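Local coordinates for protein chloroplastic group IIB intron splicing facilitator CRS2, chloroplastic (Zea mays, PDB 1RYN) that is required for the splicing of group IIB introns in chloroplasts, forming complexes with CAF1 or CAF2, and belongs to the peptidyl-tRNA hydrolase family without having that activity, at residues A[44-49]-A[77-82]; A[28-33]-A[62-67]. The protein carries 3 engineered substitutions. All blocks are in the same frame, centred on the assembly; numbering follows the deposited sequence.

Overall arrangement
Contacts 1 and 2 lie on opposite faces of the same end of the mixed sheet in the peptidyl-tRNA hydrolase-like alpha/beta fold, their centres about 13 Å apart, and meet where strands 48-55 and 58-65 run antiparallel. Probable backbone hydrogen bonds join them, from Lys64 N to Leu49 O at 3.0 Å and from Gln66 N to Lys47 O at 2.6 Å. Val63 links the two faces: its neighbours Val62 and Lys64 face helix 25-37 in contact 2, whereas its own side chain touches Leu79 of contact 1. Tyr18 and Tyr68, inferred tRNA-binding positions, lie about 10 and 11 Å from Lys64 between side chains, and Ser48 is about 11 Å from Tyr68, which puts both contacts near that surface rather than in it.

Contact 1: residues A[44-49]-A[77-82]; sequences NQFKSL and GPLAAY. Engineered in segment 44-49: Asn44 (natural residue Ile), Phe46 (natural residue Ser).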
loop_
_atom_site.group_PDB
_atom_site.type_symbol
_atom_site.label_atom_id
_atom_site.label_comp_id
_atom_site.label_asym_id
_atom_site.label_seq_id
_atom_site.Cartn_x
_atom_site.Cartn_y
_atom_site.Cartn_z
ATOM N N ASN A 44 -10.519 -5.340 14.946
ATOM C CA ASN A 44 -9.245 -5.993 15.151
ATOM C C ASN A 44 -9.345 -7.507 14.999
ATOM O O ASN A 44 -9.944 -8.222 15.841
ATOM C CB ASN A 44 -8.580 -5.637 16.482
ATOM C CG ASN A 44 -7.543 -6.695 16.812
ATOM O OD1 ASN A 44 -6.477 -6.739 16.191
ATOM N ND2 ASN A 44 -7.877 -7.605 17.728
ATOM N N GLN A 45 -8.758 -7.987 13.904
ATOM C CA GLN A 45 -8.748 -9.397 13.573
ATOM C C GLN A 45 -7.475 -9.781 12.876
ATOM O O GLN A 45 -6.922 -9.044 12.087
ATOM C CB GLN A 45 -9.851 -9.765 12.573
ATOM C CG GLN A 45 -11.202 -9.146 12.894
ATOM C CD GLN A 45 -12.017 -10.116 13.709
ATOM O OE1 GLN A 45 -11.759 -10.309 14.901
ATOM N NE2 GLN A 45 -13.032 -10.695 13.080
ATOM N N PHE A 46 -7.025 -10.985 13.147
ATOM C CA PHE A 46 -5.834 -11.473 12.510
ATOM C C PHE A 46 -4.658 -10.532 12.602
ATOM O O PHE A 46 -3.975 -10.296 11.608
ATOM C CB PHE A 46 -6.110 -11.747 11.030
ATOM C CG PHE A 46 -7.350 -12.556 10.839
ATOM C CD1 PHE A 46 -7.322 -13.947 10.870
ATOM C CD2 PHE A 46 -8.573 -11.921 10.623
ATOM C CE1 PHE A 46 -8.491 -14.688 10.680
ATOM C CE2 PHE A 46 -9.748 -12.649 10.440
ATOM C CZ PHE A 46 -9.708 -14.042 10.466
ATOM N N LYS A 47 -4.396 -9.995 13.775
ATOM C CA LYS A 47 -3.248 -9.107 13.890
ATOM C C LYS A 47 -3.328 -7.855 13.013
ATOM O O LYS A 47 -2.308 -7.320 12.522
ATOM C CB LYS A 47 -1.908 -9.845 13.751
ATOM C CG LYS A 47 -1.083 -9.822 15.046
ATOM C CD LYS A 47 0.407 -10.123 14.866
ATOM C CE LYS A 47 1.225 -10.088 16.160
ATOM N NZ LYS A 47 2.622 -10.550 16.001
ATOM N N SER A 48 -4.556 -7.371 12.832
ATOM C CA SER A 48 -4.732 -6.167 12.014
ATOM C C SER A 48 -5.954 -5.381 12.402
ATOM O O SER A 48 -6.881 -5.873 13.056
ATOM C CB SER A 48 -4.845 -6.505 10.537
ATOM O OG SER A 48 -4.505 -7.856 10.302
ATOM N N LEU A 49 -5.953 -4.135 11.977
ATOM C CA LEU A 49 -7.075 -3.259 12.208
ATOM C C LEU A 49 -7.680 -3.104 10.828
ATOM O O LEU A 49 -6.952 -2.852 9.846
ATOM C CB LEU A 49 -6.641 -1.883 12.754
ATOM C CG LEU A 49 -6.408 -1.892 14.252
ATOM C CD1 LEU A 49 -6.340 -0.462 14.767
ATOM C CD2 LEU A 49 -7.561 -2.626 14.910
ATOM N N GLY A 77 -2.337 -13.151 4.912
ATOM C CA GLY A 77 -2.645 -14.506 4.503
ATOM C C GLY A 77 -3.966 -15.033 5.086
ATOM O O GLY A 77 -4.849 -15.464 4.375
ATOM N N PRO A 78 -4.083 -15.018 6.396
ATOM C CA PRO A 78 -5.236 -15.499 7.060
ATOM C C PRO A 78 -6.386 -14.576 6.827
ATOM O O PRO A 78 -7.519 -15.033 6.701
ATOM C CB PRO A 78 -4.901 -15.533 8.544
ATOM C CG PRO A 78 -3.594 -14.776 8.708
ATOM C CD PRO A 78 -3.017 -14.584 7.326
ATOM N N LEU A 79 -6.108 -13.284 6.787
ATOM C CA LEU A 79 -7.198 -12.367 6.551
ATOM C C LEU A 79 -7.918 -12.657 5.229
ATOM O O LEU A 79 -9.169 -12.692 5.173
ATOM C CB LEU A 79 -6.745 -10.898 6.529
ATOM C CG LEU A 79 -7.583 -10.064 7.478
ATOM C CD1 LEU A 79 -6.974 -8.680 7.588
ATOM C CD2 LEU A 79 -9.027 -10.014 6.979
ATOM N N ALA A 80 -7.105 -12.841 4.153
ATOM C CA ALA A 80 -7.614 -13.136 2.804
ATOM C C ALA A 80 -8.487 -14.396 2.774
ATOM O O ALA A 80 -9.580 -14.440 2.138
ATOM C CB ALA A 80 -6.485 -13.259 1.792
ATOM N N ALA A 81 -7.995 -15.420 3.491
ATOM C CA ALA A 81 -8.683 -16.713 3.587
ATOM C C ALA A 81 -10.014 -16.564 4.285
ATOM O O ALA A 81 -11.047 -17.092 3.841
ATOM C CB ALA A 81 -7.825 -17.758 4.292
ATOM N N TYR A 82 -9.963 -15.823 5.392
ATOM C CA TYR A 82 -11.157 -15.611 6.154
ATOM C C TYR A 82 -12.280 -15.045 5.301
ATOM O O TYR A 82 -13.356 -15.595 5.235
ATOM C CB TYR A 82 -10.899 -14.746 7.399
ATOM C CG TYR A 82 -12.078 -14.674 8.348
ATOM C CD1 TYR A 82 -12.344 -15.695 9.265
ATOM C CD2 TYR A 82 -12.918 -13.563 8.348
ATOM C CE1 TYR A 82 -13.422 -15.616 10.152
ATOM C CE2 TYR A 82 -13.988 -13.469 9.238
ATOM C CZ TYR A 82 -14.252 -14.495 10.141
ATOM O OH TYR A 82 -15.327 -14.393 11.008
#
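Phe46 and Leu79 bring their CA atoms to 6.2 Å of each other where a tight beta-hairpin turn lies against helix 73-83. This two-residue type I' turn, with Phe46 and Lys47 in the left-handed backbone region, is closed by Gln45 N bonding to Ser48 O at 3.0 Å and, weakly, by Ser48 N to Gln45 O. It joins the edge strand 43-45 to strand 48-55 in the alpha/beta sheet of the peptidyl-tRNA hydrolase family. Phe46 is an engineered residue, serine in the natural protein, and its ring supplies most of the hairpin's share of this interface. One ring face lies over Leu79 CA and Pro78 O, both toward the rim. On one flank CD1 of Phe46 meets CB of Pro78 at 3.7 Å, and on the other CD2 of Phe46 approaches CG of Leu79 at 3.8 Å. The far end of the ring runs to Tyr82, whose side chain, with CG anti to the backbone N (chi1 -171°), crosses that of Phe46 at about a right angle. The two rings meet obliquely, planes at 55° and centroids 5.0 Å apart, with Phe46 CE2 over the tyrosine face and CZ of Phe46 a tight 3.2 Å from CG of Tyr82. Leu79 CD1 packs on the hydroxyl of Ser48, and Ser48 OG in turn bonds to Phe46 O at 2.8 Å, 62° out of the carbonyl plane.

Contact 2: residues A[28-33]-A[62-67]; sequences EMVDRI and VVKPQS
Asp31 and Lys64 form a salt bridge between helix 25-37 and strand 58-65, NZ of Lys64 donating to OD2 of Asp31 at 2.8 Å. The ammonium comes to the syn lone pair of OD2, yet OD1 of Asp31 remains 3.6 Å from NZ, so one oxygen does the gripping. The two side chains cross at about a right angle. Asp31 starts away from the strand, and its CG, turned beside the backbone N (chi1 -63°), brings the carboxylate back toward it; the lysine chain, bent at chi3 and chi4, climbs to meet it. Beside the ion pair Val30 packs on the strand, its CG2 resting 4.0 Å from CB of Val62 and 3.8 Å from O of Val63. Phe27 adds a cation-pi contact to the lysine, and Met41 lies against both Lys64 and Val62. Replacing Lys64 by an alanine removes the ammonium, which would probably leave the Asp31 carboxylate without its positive mate and Phe27 without its cation. Segment 28-33 of the helix and strand residues 62-65 run roughly antiparallel, at 151°, their axes 8.6 Å apart at closest. This is a helix-on-sheet contact of the peptidyl-tRNA hydrolase alpha/beta fold: helix 25-37 covers one face of the mixed sheet over strand 58-65, between strands 48-55 and 6-10, while Glu28 pairs with Arg160 and Met29 packs on Leu167 of helix 157-180.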
loop_
_atom_site.group_PDB
_atom_site.type_symbol
_atom_site.label_atom_id
_atom_site.label_comp_id
_atom_site.label_asym_id
_atom_site.label_seq_id
_atom_site.Cartn_x
_atom_site.Cartn_y
_atom_site.Cartn_z
ATOM N N GLU A 28 -0.141 5.500 5.524
ATOM C CA GLU A 28 -0.743 6.779 5.220
ATOM C C GLU A 28 -1.811 6.647 4.128
ATOM O O GLU A 28 -2.928 7.171 4.230
ATOM C CB GLU A 28 0.340 7.764 4.723
ATOM C CG GLU A 28 1.362 8.189 5.809
ATOM C CD GLU A 28 2.137 9.464 5.512
ATOM O OE1 GLU A 28 3.300 9.594 5.838
ATOM O OE2 GLU A 28 1.435 10.433 4.926
ATOM N N MET A 29 -1.433 5.950 3.053
ATOM C CA MET A 29 -2.306 5.742 1.893
ATOM C C MET A 29 -3.562 5.032 2.304
ATOM O O MET A 29 -4.659 5.454 2.006
ATOM C CB MET A 29 -1.537 5.058 0.730
ATOM C CG MET A 29 -2.353 4.796 -0.508
ATOM S SD MET A 29 -2.341 6.154 -1.690
ATOM C CE MET A 29 -0.591 6.422 -2.073
ATOM N N VAL A 30 -3.411 3.962 3.047
ATOM C CA VAL A 30 -4.577 3.262 3.515
ATOM C C VAL A 30 -5.447 4.168 4.419
ATOM O O VAL A 30 -6.663 4.173 4.265
ATOM C CB VAL A 30 -4.300 1.775 3.870
ATOM C CG1 VAL A 30 -3.705 1.571 5.254
ATOM C CG2 VAL A 30 -5.508 0.883 3.646
ATOM N N ASP A 31 -4.868 5.011 5.309
ATOM C CA ASP A 31 -5.719 5.917 6.111
ATOM C C ASP A 31 -6.461 6.836 5.196
ATOM O O ASP A 31 -7.549 7.228 5.526
ATOM C CB ASP A 31 -5.023 6.909 7.048
ATOM C CG ASP A 31 -4.241 6.230 8.102
ATOM O OD1 ASP A 31 -3.426 6.797 8.806
ATOM O OD2 ASP A 31 -4.517 4.956 8.152
ATOM N N ARG A 32 -5.829 7.203 4.072
ATOM C CA ARG A 32 -6.447 8.102 3.096
ATOM C C ARG A 32 -7.613 7.470 2.363
ATOM O O ARG A 32 -8.669 8.058 2.224
ATOM C CB ARG A 32 -5.475 8.661 2.067
ATOM C CG ARG A 32 -6.195 9.453 0.993
ATOM C CD ARG A 32 -6.538 10.878 1.420
ATOM N NE ARG A 32 -5.353 11.653 1.754
ATOM C CZ ARG A 32 -4.865 12.626 1.001
ATOM N NH1 ARG A 32 -5.435 12.985 -0.144
ATOM N NH2 ARG A 32 -3.776 13.261 1.412
ATOM N N ILE A 33 -7.425 6.279 1.862
ATOM C CA ILE A 33 -8.513 5.657 1.162
ATOM C C ILE A 33 -9.669 5.491 2.151
ATOM O O ILE A 33 -10.785 5.885 1.871
ATOM C CB ILE A 33 -8.100 4.321 0.502
ATOM C CG1 ILE A 33 -7.005 4.537 -0.560
ATOM C CG2 ILE A 33 -9.313 3.663 -0.145
ATOM C CD1 ILE A 33 -5.987 3.389 -0.670
ATOM N N VAL A 62 -10.327 -2.675 3.985
ATOM C CA VAL A 62 -9.107 -1.939 4.012
ATOM C C VAL A 62 -8.495 -2.302 5.336
ATOM O O VAL A 62 -9.179 -2.392 6.355
ATOM C CB VAL A 62 -9.269 -0.483 3.715
ATOM C CG1 VAL A 62 -10.101 -0.358 2.437
ATOM C CG2 VAL A 62 -9.996 0.167 4.866
ATOM N N VAL A 63 -7.208 -2.538 5.276
ATOM C CA VAL A 63 -6.472 -3.025 6.383
ATOM C C VAL A 63 -5.119 -2.430 6.639
ATOM O O VAL A 63 -4.397 -2.043 5.732
ATOM C CB VAL A 63 -6.057 -4.393 5.819
ATOM C CG1 VAL A 63 -5.439 -5.298 6.855
ATOM C CG2 VAL A 63 -7.226 -5.038 5.126
ATOM N N LYS A 64 -4.752 -2.444 7.898
ATOM C CA LYS A 64 -3.430 -1.992 8.295
ATOM C C LYS A 64 -2.918 -3.063 9.237
ATOM O O LYS A 64 -3.333 -3.114 10.385
ATOM C CB LYS A 64 -3.456 -0.656 9.009
ATOM C CG LYS A 64 -3.391 0.519 8.049
ATOM C CD LYS A 64 -4.106 1.764 8.571
ATOM C CE LYS A 64 -3.822 2.085 10.035
ATOM N NZ LYS A 64 -3.540 3.513 10.281
ATOM N N PRO A 65 -2.081 -3.960 8.768
ATOM C CA PRO A 65 -1.591 -5.007 9.679
ATOM C C PRO A 65 -0.931 -4.397 10.939
ATOM O O PRO A 65 -0.323 -3.321 10.915
ATOM C CB PRO A 65 -0.655 -5.914 8.865
ATOM C CG PRO A 65 -0.972 -5.572 7.409
ATOM C CD PRO A 65 -1.531 -4.148 7.405
ATOM N N GLN A 66 -1.067 -5.070 12.056
ATOM C CA GLN A 66 -0.529 -4.555 13.281
ATOM C C GLN A 66 0.613 -5.404 13.789
ATOM O O GLN A 66 1.081 -5.263 14.927
ATOM C CB GLN A 66 -1.675 -4.636 14.303
ATOM C CG GLN A 66 -1.728 -3.488 15.325
ATOM C CD GLN A 66 -2.017 -2.157 14.691
ATOM O OE1 GLN A 66 -1.842 -1.114 15.339
ATOM N NE2 GLN A 66 -2.366 -2.182 13.413
ATOM N N SER A 67 1.083 -6.288 12.947
ATOM C CA SER A 67 2.150 -7.168 13.337
ATOM C C SER A 67 3.572 -6.688 13.073
ATOM O O SER A 67 4.516 -7.427 13.395
ATOM C CB SER A 67 1.948 -8.540 12.713
ATOM O OG SER A 67 1.929 -8.425 11.298
#